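Local coordinates for protein beta-hexosaminidase (Neisseria gonorrhoeae, PDB 6JTJ) that probably takes part in peptidoglycan recycling by hydrolysing terminal beta-1,4-linked N-acetylglucosamine from peptide-linked cell-wall fragments, at residues Q62-P67 / A90-L95; A188-A193 / F244-R249; L150-S155 / A364-M369; V290-D295 / Q351-S356. All coordinates share one frame; numbering follows the deposited sequence.

Contact 1: Q62-P67 / A90-L95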
loop_
_atom_site.group_PDB
_atom_site.type_symbol
_atom_site.label_atom_id
_atom_site.label_comp_id
_atom_site.label_asym_id
_atom_site.label_seq_id
_atom_site.Cartn_x
_atom_site.Cartn_y
_atom_site.Cartn_z
ATOM N N GLN C 62 -26.605 15.257 13.195
ATOM C CA GLN C 62 -27.429 15.871 12.168
ATOM C C GLN C 62 -27.046 15.344 10.804
ATOM O O GLN C 62 -27.915 15.031 9.998
ATOM C CB GLN C 62 -27.324 17.400 12.213
ATOM C CG GLN C 62 -28.091 18.001 13.375
ATOM C CD GLN C 62 -27.609 19.386 13.746
ATOM O OE1 GLN C 62 -26.989 19.620 14.807
ATOM N NE2 GLN C 62 -27.896 20.322 12.864
ATOM N N ARG C 63 -25.747 15.236 10.546
ATOM C CA ARG C 63 -25.283 14.678 9.281
ATOM C C ARG C 63 -25.818 13.264 9.056
ATOM O O ARG C 63 -26.307 12.970 7.978
ATOM C CB ARG C 63 -23.754 14.691 9.213
ATOM C CG ARG C 63 -23.202 14.146 7.913
ATOM C CD ARG C 63 -21.842 14.731 7.583
ATOM N NE ARG C 63 -21.035 14.816 8.783
ATOM C CZ ARG C 63 -20.542 15.926 9.312
ATOM N NH1 ARG C 63 -20.721 17.123 8.761
ATOM N NH2 ARG C 63 -19.834 15.823 10.418
ATOM N N LEU C 64 -25.766 12.412 10.079
ATOM C CA LEU C 64 -26.155 11.012 9.903
ATOM C C LEU C 64 -27.663 10.823 9.769
ATOM O O LEU C 64 -28.123 9.720 9.459
ATOM C CB LEU C 64 -25.617 10.132 11.040
ATOM C CG LEU C 64 -24.107 10.080 11.333
ATOM C CD1 LEU C 64 -23.720 8.744 11.950
ATOM C CD2 LEU C 64 -23.216 10.404 10.142
ATOM N N LEU C 65 -28.432 11.884 10.026
ATOM C CA LEU C 65 -29.872 11.841 9.840
ATOM C C LEU C 65 -30.250 12.103 8.403
ATOM O O LEU C 65 -31.390 11.861 8.011
ATOM C CB LEU C 65 -30.577 12.837 10.778
ATOM C CG LEU C 65 -30.658 12.344 12.228
ATOM C CD1 LEU C 65 -30.983 13.484 13.182
ATOM C CD2 LEU C 65 -31.687 11.233 12.353
ATOM N N ASP C 66 -29.305 12.598 7.614
ATOM C CA ASP C 66 -29.590 12.940 6.231
ATOM C C ASP C 66 -30.010 11.690 5.459
ATOM O O ASP C 66 -29.373 10.647 5.582
ATOM C CB ASP C 66 -28.359 13.588 5.606
ATOM C CG ASP C 66 -28.655 14.281 4.293
ATOM O OD1 ASP C 66 -29.108 13.620 3.334
ATOM O OD2 ASP C 66 -28.400 15.497 4.207
ATOM N N PRO C 67 -31.102 11.777 4.678
ATOM C CA PRO C 67 -31.556 10.589 3.932
ATOM C C PRO C 67 -30.543 10.032 2.903
ATOM O O PRO C 67 -30.705 8.899 2.460
ATOM C CB PRO C 67 -32.836 11.076 3.215
ATOM C CG PRO C 67 -32.804 12.566 3.285
ATOM C CD PRO C 67 -32.019 12.919 4.510
ATOM N N ALA C 90 -24.068 2.123 19.549
ATOM C CA ALA C 90 -25.435 2.230 20.035
ATOM C C ALA C 90 -26.021 3.584 19.663
ATOM O O ALA C 90 -27.123 3.653 19.125
ATOM C CB ALA C 90 -25.491 2.017 21.532
ATOM N N GLU C 91 -25.275 4.655 19.911
ATOM C CA GLU C 91 -25.778 5.984 19.591
ATOM C C GLU C 91 -25.921 6.207 18.082
ATOM O O GLU C 91 -26.802 6.930 17.656
ATOM C CB GLU C 91 -24.946 7.088 20.270
ATOM C CG GLU C 91 -23.562 7.334 19.702
ATOM C CD GLU C 91 -22.807 8.420 20.446
ATOM O OE1 GLU C 91 -23.473 9.234 21.096
ATOM O OE2 GLU C 91 -21.552 8.473 20.404
ATOM N N ILE C 92 -25.071 5.579 17.274
ATOM C CA ILE C 92 -25.255 5.613 15.822
ATOM C C ILE C 92 -26.560 4.925 15.425
ATOM O O ILE C 92 -27.303 5.430 14.586
ATOM C CB ILE C 92 -24.069 4.940 15.079
ATOM C CG1 ILE C 92 -22.834 5.844 15.152
ATOM C CG2 ILE C 92 -24.417 4.651 13.623
ATOM C CD1 ILE C 92 -21.526 5.137 14.867
ATOM N N LYS C 93 -26.807 3.762 16.003
ATOM C CA LYS C 93 -27.982 2.970 15.665
ATOM C C LYS C 93 -29.274 3.639 16.133
ATOM O O LYS C 93 -30.310 3.519 15.483
ATOM C CB LYS C 93 -27.873 1.559 16.252
ATOM C CG LYS C 93 -26.698 0.762 15.700
ATOM C CD LYS C 93 -27.019 -0.710 15.503
ATOM C CE LYS C 93 -25.992 -1.398 14.595
ATOM N NZ LYS C 93 -26.226 -1.205 13.120
ATOM N N ALA C 94 -29.202 4.351 17.257
ATOM C CA ALA C 94 -30.378 5.003 17.838
ATOM C C ALA C 94 -30.938 6.141 16.987
ATOM O O ALA C 94 -32.081 6.536 17.176
ATOM C CB ALA C 94 -30.051 5.513 19.237
ATOM N N LEU C 95 -30.143 6.679 16.066
ATOM C CA LEU C 95 -30.555 7.858 15.318
ATOM C C LEU C 95 -31.752 7.637 14.412
ATOM O O LEU C 95 -32.533 8.562 14.195
ATOM C CB LEU C 95 -29.402 8.402 14.472
ATOM C CG LEU C 95 -28.222 8.993 15.238
ATOM C CD1 LEU C 95 -27.118 9.322 14.243
ATOM C CD2 LEU C 95 -28.615 10.231 16.040
#
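On the outside of the (beta/alpha)8 barrel, Leu-64 and Leu-65 in segment 62-67 meet Ile-92 and Leu-95 in segment 90-95. Helix 58-64 comes before strand 69-74 and helix 82-94 follows it. Leu-95 does most of the touching. Its CD1 lies 3.6 Å from CB of Leu-64 and 4.1 Å from CD1 of the same leucine. CG of Leu-95 is anti to its own carbonyl carbon (chi1 -67°), which turns the branched end toward helix 58-64. The side chains of Leu-64 and Leu-95 pass at a slant. Deeper in, CD1 of Leu-64 comes within 4.4 Å of CG1 of Ile-92, a looser touch. On the outer side, CD2 of Leu-65 rests against the backbone of Leu-95, 3.4 Å from its carbonyl O and 4.2 Å from its CB.

Leu-64 and Ile-92 also reach the sheet, at Ile-72 and Ile-102. Arg-96, just past Leu-95, donates from NH1 to the carbonyl O atoms of Leu-64 and Asp-66, so a polar tie runs alongside the leucines. Across the contact itself the side chains meet through carbon alone. Between the two segments themselves, the contact therefore rests on burying aliphatic groups and on shape; the directed bonds come from Arg-96 beside it. The methyl of Leu-65 on a carbonyl oxygen is simple packing.

Contact 2: A188-A193 / F244-R249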
loop_
_atom_site.group_PDB
_atom_site.type_symbol
_atom_site.label_atom_id
_atom_site.label_comp_id
_atom_site.label_asym_id
_atom_site.label_seq_id
_atom_site.Cartn_x
_atom_site.Cartn_y
_atom_site.Cartn_z
ATOM N N ALA C 188 -6.962 -22.504 -3.908
ATOM C CA ALA C 188 -6.701 -22.311 -2.483
ATOM C C ALA C 188 -7.411 -21.047 -1.970
ATOM O O ALA C 188 -8.015 -21.045 -0.893
ATOM C CB ALA C 188 -5.203 -22.211 -2.231
ATOM N N VAL C 189 -7.336 -19.976 -2.747
ATOM C CA VAL C 189 -7.960 -18.710 -2.318
ATOM C C VAL C 189 -9.467 -18.906 -2.152
ATOM O O VAL C 189 -10.036 -18.559 -1.126
ATOM C CB VAL C 189 -7.656 -17.565 -3.296
ATOM C CG1 VAL C 189 -8.496 -16.327 -2.960
ATOM C CG2 VAL C 189 -6.174 -17.223 -3.261
ATOM N N ALA C 190 -10.091 -19.501 -3.150
ATOM C CA ALA C 190 -11.547 -19.709 -3.139
ATOM C C ALA C 190 -11.964 -20.540 -1.963
ATOM O O ALA C 190 -12.862 -20.171 -1.206
ATOM C CB ALA C 190 -12.011 -20.363 -4.438
ATOM N N ARG C 191 -11.272 -21.643 -1.736
ATOM C CA ARG C 191 -11.674 -22.539 -0.651
ATOM C C ARG C 191 -11.412 -21.950 0.734
ATOM O O ARG C 191 -12.250 -22.079 1.631
ATOM C CB ARG C 191 -11.021 -23.919 -0.824
ATOM C CG ARG C 191 -11.473 -24.616 -2.148
ATOM C CD ARG C 191 -12.461 -25.735 -1.866
ATOM N NE ARG C 191 -13.622 -25.406 -1.048
ATOM C CZ ARG C 191 -14.864 -25.138 -1.467
ATOM N NH1 ARG C 191 -15.172 -25.054 -2.752
ATOM N NH2 ARG C 191 -15.815 -24.941 -0.550
ATOM N N LEU C 192 -10.279 -21.269 0.925
ATOM C CA LEU C 192 -10.037 -20.633 2.220
ATOM C C LEU C 192 -11.037 -19.521 2.465
ATOM O O LEU C 192 -11.527 -19.334 3.581
ATOM C CB LEU C 192 -8.600 -20.107 2.301
ATOM C CG LEU C 192 -7.564 -21.240 2.290
ATOM C CD1 LEU C 192 -6.165 -20.713 2.002
ATOM C CD2 LEU C 192 -7.601 -21.970 3.628
ATOM N N ALA C 193 -11.354 -18.779 1.412
ATOM C CA ALA C 193 -12.325 -17.691 1.531
ATOM C C ALA C 193 -13.699 -18.236 1.937
ATOM O O ALA C 193 -14.346 -17.684 2.815
ATOM C CB ALA C 193 -12.413 -16.931 0.205
ATOM N N PHE C 244 -14.031 -14.755 -7.018
ATOM C CA PHE C 244 -15.163 -13.865 -6.977
ATOM C C PHE C 244 -16.430 -14.582 -7.461
ATOM O O PHE C 244 -17.463 -14.490 -6.803
ATOM C CB PHE C 244 -14.912 -12.594 -7.802
ATOM C CG PHE C 244 -13.895 -11.655 -7.184
ATOM C CD1 PHE C 244 -14.259 -10.766 -6.201
ATOM C CD2 PHE C 244 -12.575 -11.675 -7.596
ATOM C CE1 PHE C 244 -13.329 -9.912 -5.627
ATOM C CE2 PHE C 244 -11.631 -10.824 -7.036
ATOM C CZ PHE C 244 -12.008 -9.955 -6.030
ATOM N N ARG C 245 -16.343 -15.318 -8.566
ATOM C CA ARG C 245 -17.494 -16.096 -9.050
ATOM C C ARG C 245 -18.021 -17.056 -8.009
ATOM O O ARG C 245 -19.220 -17.110 -7.738
ATOM C CB ARG C 245 -17.128 -16.909 -10.279
ATOM C CG ARG C 245 -17.044 -16.099 -11.545
ATOM C CD ARG C 245 -16.982 -17.102 -12.691
ATOM N NE ARG C 245 -17.810 -16.704 -13.868
ATOM C CZ ARG C 245 -17.567 -15.666 -14.671
ATOM N NH1 ARG C 245 -16.499 -14.919 -14.477
ATOM N NH2 ARG C 245 -18.390 -15.387 -15.684
ATOM N N ILE C 246 -17.100 -17.799 -7.411
ATOM C CA ILE C 246 -17.458 -18.835 -6.465
ATOM C C ILE C 246 -18.059 -18.211 -5.198
ATOM O O ILE C 246 -19.070 -18.696 -4.679
ATOM C CB ILE C 246 -16.227 -19.706 -6.151
ATOM C CG1 ILE C 246 -15.808 -20.475 -7.419
ATOM C CG2 ILE C 246 -16.522 -20.670 -5.021
ATOM C CD1 ILE C 246 -14.425 -21.137 -7.365
ATOM N N MET C 247 -17.434 -17.150 -4.687
ATOM C CA MET C 247 -17.966 -16.465 -3.494
ATOM C C MET C 247 -19.337 -15.854 -3.759
ATOM O O MET C 247 -20.226 -15.927 -2.907
ATOM C CB MET C 247 -17.001 -15.409 -3.025
ATOM C CG MET C 247 -15.765 -15.990 -2.367
ATOM S SD MET C 247 -16.116 -16.521 -0.689
ATOM C CE MET C 247 -16.127 -14.968 0.189
ATOM N N SER C 248 -19.509 -15.279 -4.948
ATOM C CA SER C 248 -20.790 -14.753 -5.362
ATOM C C SER C 248 -21.851 -15.852 -5.303
ATOM O O SER C 248 -22.898 -15.675 -4.709
ATOM C CB SER C 248 -20.705 -14.181 -6.780
ATOM O OG SER C 248 -21.959 -13.658 -7.184
ATOM N N ARG C 249 -21.558 -16.989 -5.921
ATOM C CA ARG C 249 -22.475 -18.129 -5.920
ATOM C C ARG C 249 -22.841 -18.556 -4.521
ATOM O O ARG C 249 -23.978 -18.896 -4.261
ATOM C CB ARG C 249 -21.849 -19.323 -6.620
ATOM C CG ARG C 249 -22.858 -20.149 -7.388
ATOM C CD ARG C 249 -22.564 -21.639 -7.350
ATOM N NE ARG C 249 -21.178 -21.968 -7.679
ATOM C CZ ARG C 249 -20.313 -22.615 -6.889
ATOM N NH1 ARG C 249 -20.648 -23.029 -5.669
ATOM N NH2 ARG C 249 -19.077 -22.849 -7.331
#
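No flat group lies between Ala-190 and Ala-193 and the two side chains facing them, Ile-246 and Met-247. The nearby ring of Phe-244 belongs to another face of its helix, where it meets the ring of Phe-212 edge-to-face. What meets here is methyl, aliphatic branch and thioether. CB of Ala-190 sits 3.9 Å from CD1 of Ile-246, so the isoleucine touches with the end of its longer branch. CB of Ala-193, one turn further on, lies 3.8 Å from SD of Met-247.

This is plain helix-helix packing on the outside of the (beta/alpha)8 barrel, between helices 186-202 and 242-249. The small alanine side chains let the backbones come close: CA of Ala-190 is 6.8 Å from CA of Ile-246. Met-247 is folded rather than extended. Bends at chi2 (-78°) and chi3 (-77°) bring the sulfur alongside helix 186-202. SD of Met-247 is 4.0 Å from C of Ala-193, and CE of Met-247 is 4.2 Å from O of Ala-193. Leu-194 of helix 186-202 touches both Ile-246 and Met-247, and Gln-197 touches Met-247. The side chain of Met-247 is about 9 Å from that of Lys-210, a predicted substrate-binding residue.

Contact 3: L150-S155 / A364-M369; sequences LATELS and AVMQTM
Thr-152 turns its methyl, not its hydroxyl, toward Val-365 and Met-366. With OG1 beside the backbone N (chi1 -56°), CG2 is left anti to that N and points across to helix 359-367. It touches two side chains at equal range: CG1 of Val-365 at 3.8 Å and CG of Met-366 at 3.8 Å. The side chains of Thr-152 and Val-365 meet at a slant. Those of Thr-152 and Met-366 run past each other in opposite directions, so Met-366 continues beyond the threonine toward the other backbone. There its SD lies 4.2 Å from CA of Glu-153 and also 4.2 Å from the carbonyl O of Thr-152. Within the two segments, the sulfur thus lies loosely beside the helix backbone.

The polar ends face elsewhere. OG1 of Thr-152 bonds to the carbonyl O of Arg-148 in its own helix, and OE2 of Glu-153 is bonded to Thr-119 and Gln-375. At the end of helix 359-367, the carbonyl O of Val-365 accepts two bonds from Thr-368, one from its N at 3.1 Å and one from its OG1 at 2.7 Å. The hydroxyl approaches in the carbonyl plane. Thr-368 is also the N-cap of the next helix, 369-382, so it marks the turn between the two.

That last helix completes the packing: its Phe-371 touches Thr-152, Glu-153 and Met-366. Helix 136-155, one of the outer helices of the barrel, lies between these C-terminal helices and strand 101-108, on which Leu-150 and Leu-154 pack; Leu-150 and Ala-151 touch Leu-200 of helix 186-202.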
loop_
_atom_site.group_PDB
_atom_site.type_symbol
_atom_site.label_atom_id
_atom_site.label_comp_id
_atom_site.label_asym_id
_atom_site.label_seq_id
_atom_site.Cartn_x
_atom_site.Cartn_y
_atom_site.Cartn_z
ATOM N N LEU C 150 -13.116 -13.363 14.517
ATOM C CA LEU C 150 -13.113 -12.030 13.936
ATOM C C LEU C 150 -14.500 -11.401 14.039
ATOM O O LEU C 150 -14.666 -10.302 14.566
ATOM C CB LEU C 150 -12.669 -12.156 12.471
ATOM C CG LEU C 150 -12.468 -10.934 11.590
ATOM C CD1 LEU C 150 -11.670 -11.388 10.376
ATOM C CD2 LEU C 150 -13.783 -10.306 11.146
ATOM N N ALA C 151 -15.483 -12.116 13.515
ATOM C CA ALA C 151 -16.841 -11.599 13.420
ATOM C C ALA C 151 -17.503 -11.472 14.794
ATOM O O ALA C 151 -18.105 -10.441 15.096
ATOM C CB ALA C 151 -17.684 -12.491 12.504
ATOM N N THR C 152 -17.369 -12.499 15.628
ATOM C CA THR C 152 -18.063 -12.511 16.917
ATOM C C THR C 152 -17.630 -11.343 17.800
ATOM O O THR C 152 -18.462 -10.670 18.388
ATOM C CB THR C 152 -17.868 -13.839 17.665
ATOM O OG1 THR C 152 -18.292 -14.936 16.844
ATOM C CG2 THR C 152 -18.697 -13.841 18.952
ATOM N N GLU C 153 -16.333 -11.081 17.874
ATOM C CA GLU C 153 -15.853 -10.018 18.730
ATOM C C GLU C 153 -16.364 -8.678 18.245
ATOM O O GLU C 153 -16.636 -7.782 19.055
ATOM C CB GLU C 153 -14.319 -10.039 18.814
ATOM C CG GLU C 153 -13.792 -11.272 19.523
ATOM C CD GLU C 153 -12.278 -11.303 19.688
ATOM O OE1 GLU C 153 -11.571 -10.408 19.205
ATOM O OE2 GLU C 153 -11.775 -12.258 20.300
ATOM N N LEU C 154 -16.474 -8.516 16.923
ATOM C CA LEU C 154 -16.981 -7.261 16.384
ATOM C C LEU C 154 -18.482 -7.162 16.588
ATOM O O LEU C 154 -18.994 -6.088 16.900
ATOM C CB LEU C 154 -16.652 -7.123 14.898
ATOM C CG LEU C 154 -15.206 -6.837 14.526
ATOM C CD1 LEU C 154 -15.047 -7.017 13.025
ATOM C CD2 LEU C 154 -14.801 -5.435 14.946
ATOM N N SER C 155 -19.175 -8.282 16.425
ATOM C CA SER C 155 -20.620 -8.314 16.610
ATOM C C SER C 155 -21.020 -7.891 18.031
ATOM O O SER C 155 -22.011 -7.202 18.220
ATOM C CB SER C 155 -21.163 -9.705 16.304
ATOM O OG SER C 155 -20.954 -10.052 14.955
ATOM N N ALA C 364 -23.265 -13.691 25.606
ATOM C CA ALA C 364 -23.382 -15.060 26.108
ATOM C C ALA C 364 -22.358 -15.997 25.431
ATOM O O ALA C 364 -21.655 -16.781 26.089
ATOM C CB ALA C 364 -24.812 -15.579 25.905
ATOM N N VAL C 365 -22.341 -16.000 24.103
ATOM C CA VAL C 365 -21.468 -16.942 23.362
ATOM C C VAL C 365 -19.984 -16.694 23.694
ATOM O O VAL C 365 -19.186 -17.630 23.769
ATOM C CB VAL C 365 -21.765 -16.990 21.844
ATOM C CG1 VAL C 365 -21.172 -15.782 21.169
ATOM C CG2 VAL C 365 -21.212 -18.268 21.191
ATOM N N MET C 366 -19.630 -15.442 23.961
ATOM C CA MET C 366 -18.235 -15.110 24.253
ATOM C C MET C 366 -17.764 -15.603 25.618
ATOM O O MET C 366 -16.572 -15.748 25.847
ATOM C CB MET C 366 -17.997 -13.615 24.106
ATOM C CG MET C 366 -18.003 -13.217 22.654
ATOM S SD MET C 366 -17.417 -11.562 22.306
ATOM C CE MET C 366 -17.608 -10.435 23.726
ATOM N N GLN C 367 -18.705 -15.867 26.521
ATOM C CA GLN C 367 -18.383 -16.479 27.806
ATOM C C GLN C 367 -18.183 -18.016 27.702
ATOM O O GLN C 367 -17.588 -18.626 28.584
ATOM C CB GLN C 367 -19.440 -16.071 28.853
ATOM C CG GLN C 367 -19.333 -14.620 29.334
ATOM C CD GLN C 367 -18.000 -14.222 29.938
ATOM O OE1 GLN C 367 -17.608 -14.691 31.010
ATOM N NE2 GLN C 367 -17.306 -13.316 29.255
ATOM N N THR C 368 -18.624 -18.642 26.611
ATOM C CA THR C 368 -18.514 -20.096 26.485
ATOM C C THR C 368 -17.072 -20.527 26.331
ATOM O O THR C 368 -16.244 -19.785 25.805
ATOM C CB THR C 368 -19.334 -20.668 25.302
ATOM O OG1 THR C 368 -18.766 -20.263 24.042
ATOM C CG2 THR C 368 -20.797 -20.239 25.421
ATOM N N MET C 369 -16.791 -21.748 26.754
ATOM C CA MET C 369 -15.458 -22.306 26.635
ATOM C C MET C 369 -15.070 -22.534 25.183
ATOM O O MET C 369 -13.908 -22.398 24.832
ATOM C CB MET C 369 -15.383 -23.651 27.361
ATOM C CG MET C 369 -13.998 -24.314 27.358
ATOM S SD MET C 369 -12.710 -23.291 28.147
ATOM C CE MET C 369 -11.224 -24.020 27.445
#

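Contact 4: V290-D295 / Q351-S356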
loop_
_atom_site.group_PDB
_atom_site.type_symbol
_atom_site.label_atom_id
_atom_site.label_comp_id
_atom_site.label_asym_id
_atom_site.label_seq_id
_atom_site.Cartn_x
_atom_site.Cartn_y
_atom_site.Cartn_z
ATOM N N VAL C 290 -24.135 -5.935 -2.784
ATOM C CA VAL C 290 -23.676 -4.545 -2.833
ATOM C C VAL C 290 -22.387 -4.419 -3.629
ATOM O O VAL C 290 -21.434 -5.192 -3.443
ATOM C CB VAL C 290 -23.384 -3.999 -1.418
ATOM C CG1 VAL C 290 -22.602 -2.689 -1.468
ATOM C CG2 VAL C 290 -24.676 -3.845 -0.653
ATOM N N ILE C 291 -22.356 -3.437 -4.519
ATOM C CA ILE C 291 -21.098 -2.981 -5.084
ATOM C C ILE C 291 -20.790 -1.645 -4.418
ATOM O O ILE C 291 -21.497 -0.645 -4.665
ATOM C CB ILE C 291 -21.190 -2.842 -6.597
ATOM C CG1 ILE C 291 -21.517 -4.191 -7.229
ATOM C CG2 ILE C 291 -19.874 -2.319 -7.165
ATOM C CD1 ILE C 291 -21.800 -4.119 -8.716
ATOM N N PHE C 292 -19.771 -1.620 -3.563
ATOM C CA PHE C 292 -19.264 -0.369 -3.019
ATOM C C PHE C 292 -18.407 0.379 -4.033
ATOM O O PHE C 292 -17.838 -0.234 -4.918
ATOM C CB PHE C 292 -18.411 -0.619 -1.801
ATOM C CG PHE C 292 -19.183 -1.025 -0.596
ATOM C CD1 PHE C 292 -20.035 -0.127 0.038
ATOM C CD2 PHE C 292 -19.064 -2.305 -0.089
ATOM C CE1 PHE C 292 -20.732 -0.493 1.166
ATOM C CE2 PHE C 292 -19.772 -2.681 1.035
ATOM C CZ PHE C 292 -20.606 -1.774 1.665
ATOM N N SER C 293 -18.299 1.704 -3.899
ATOM C CA SER C 293 -17.395 2.497 -4.741
ATOM C C SER C 293 -16.017 2.467 -4.100
ATOM O O SER C 293 -15.863 1.987 -2.993
ATOM C CB SER C 293 -17.857 3.958 -4.811
ATOM O OG SER C 293 -17.494 4.666 -3.642
ATOM N N ASP C 294 -15.005 3.025 -4.745
ATOM C CA ASP C 294 -13.762 3.319 -3.950
ATOM C C ASP C 294 -14.040 4.542 -3.087
ATOM O O ASP C 294 -15.045 5.210 -3.308
ATOM C CB ASP C 294 -12.472 3.537 -4.769
ATOM C CG ASP C 294 -12.693 3.562 -6.257
ATOM O OD1 ASP C 294 -13.871 3.699 -6.682
ATOM O OD2 ASP C 294 -11.666 3.429 -6.980
ATOM N N ASP C 295 -13.145 4.843 -2.143
ATOM C CA ASP C 295 -13.185 6.118 -1.391
ATOM C C ASP C 295 -13.042 7.232 -2.455
ATOM O O ASP C 295 -12.021 7.284 -3.159
ATOM C CB ASP C 295 -12.060 6.179 -0.338
ATOM C CG ASP C 295 -12.148 7.416 0.574
ATOM O OD1 ASP C 295 -13.153 8.168 0.536
ATOM O OD2 ASP C 295 -11.162 7.680 1.292
ATOM N N GLN C 351 -29.885 -4.524 3.733
ATOM C CA GLN C 351 -30.466 -5.340 4.788
ATOM C C GLN C 351 -29.808 -6.704 4.890
ATOM O O GLN C 351 -29.630 -7.221 5.984
ATOM C CB GLN C 351 -31.999 -5.497 4.617
ATOM C CG GLN C 351 -32.694 -6.183 5.824
ATOM C CD GLN C 351 -32.247 -5.713 7.251
ATOM O OE1 GLN C 351 -31.846 -4.561 7.495
ATOM N NE2 GLN C 351 -32.306 -6.645 8.202
ATOM N N TYR C 352 -29.448 -7.279 3.753
ATOM C CA TYR C 352 -28.694 -8.526 3.724
ATOM C C TYR C 352 -27.397 -8.445 4.561
ATOM O O TYR C 352 -26.963 -9.445 5.118
ATOM C CB TYR C 352 -28.374 -8.891 2.279
ATOM C CG TYR C 352 -27.774 -10.271 2.083
ATOM C CD1 TYR C 352 -28.528 -11.430 2.301
ATOM C CD2 TYR C 352 -26.462 -10.415 1.660
ATOM C CE1 TYR C 352 -27.980 -12.692 2.103
ATOM C CE2 TYR C 352 -25.906 -11.660 1.457
ATOM C CZ TYR C 352 -26.656 -12.796 1.686
ATOM O OH TYR C 352 -26.064 -14.021 1.484
ATOM N N MET C 353 -26.817 -7.251 4.693
ATOM C CA MET C 353 -25.582 -7.067 5.474
ATOM C C MET C 353 -25.788 -6.860 6.976
ATOM O O MET C 353 -24.812 -6.809 7.718
ATOM C CB MET C 353 -24.786 -5.889 4.912
ATOM C CG MET C 353 -24.271 -6.118 3.491
ATOM S SD MET C 353 -23.201 -4.779 2.934
ATOM C CE MET C 353 -24.180 -3.305 3.227
ATOM N N GLU C 354 -27.034 -6.709 7.425
ATOM C CA GLU C 354 -27.288 -6.486 8.849
ATOM C C GLU C 354 -26.784 -7.682 9.643
ATOM O O GLU C 354 -26.877 -8.820 9.196
ATOM C CB GLU C 354 -28.769 -6.242 9.181
ATOM C CG GLU C 354 -28.935 -5.295 10.369
ATOM C CD GLU C 354 -30.371 -4.838 10.593
ATOM O OE1 GLU C 354 -30.597 -3.793 11.274
ATOM O OE2 GLU C 354 -31.281 -5.530 10.066
ATOM N N ASN C 355 -26.209 -7.402 10.807
ATOM C CA ASN C 355 -25.736 -8.462 11.673
ATOM C C ASN C 355 -26.901 -9.361 12.077
ATOM O O ASN C 355 -27.990 -8.872 12.375
ATOM C CB ASN C 355 -25.081 -7.912 12.929
ATOM C CG ASN C 355 -24.111 -8.903 13.537
ATOM O OD1 ASN C 355 -24.526 -9.910 14.088
ATOM N ND2 ASN C 355 -22.821 -8.610 13.457
ATOM N N SER C 356 -26.673 -10.662 12.066
ATOM C CA SER C 356 -27.731 -11.612 12.344
ATOM C C SER C 356 -27.814 -12.006 13.836
ATOM O O SER C 356 -28.745 -12.678 14.221
ATOM C CB SER C 356 -27.582 -12.843 11.422
ATOM O OG SER C 356 -26.404 -13.564 11.713
#
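Met-353 reaches from segment 351-356 to Val-290 and Phe-292 of strand 290-295. Its CB points toward the strand, but CB and CG only carry the chain across. CG is still 4.7 Å from CG2 of Val-290. The sulfur makes the first close approach, with SD 4.0 Å from CG2 of Val-290 and 4.2 Å from CZ of Phe-292. SD stands 5.3 Å from the centroid of the Phe-292 ring and 66° off its normal. This is an oblique Met-aromatic contact. A bend at the last torsion (chi3 -53°) then turns the terminal methyl back against the valine. CE ends 3.9 Å from CG2 of Val-290 and 4.2 Å from CZ of Phe-292.

The valine works with both branches. CG2 meets the methionine, while CG1 lies over the centre of one face of the Phe-292 ring, 3.6 Å above its plane. All three side chains are buried. Ile-321, on the neighbouring strand 321-323, touches both Val-290 and Phe-292, and Ala-254 of strand 254-257 does the same from the other neighbour. These apolar atoms form part of the barrel interior.

Met-353 packs on the start of the strand. The predicted nucleophile, Asp-294, lies further along the strand, and the side chain of Phe-292 is about 8 Å from a bound N-acetylglucosamine. An active site at the C-terminal ends of the strands, with apolar packing toward their N-terminal ends, is consistent with a (beta/alpha)8 barrel.

Contact 1 comes first in the chain. Contact 3 then opens a loop, closed only at 364-369, that encloses contacts 2 and 4. Contacts 1 and 2 join outer helices on opposite sides of the chain's centre, with centres 35 Å apart. Contact 4 is the innermost, its centre about 17 Å from that of contact 1 and 18 Å from that of contact 2. Contacts 3 and 4 touch: OG of Ser-155 and ND2 of Asn-355 are 2.8 Å apart, a probable hydrogen bond. Helices 346-352 and 359-367 follow each other, so the C-terminal part of the chain packs on both the barrel interior and helix 136-155.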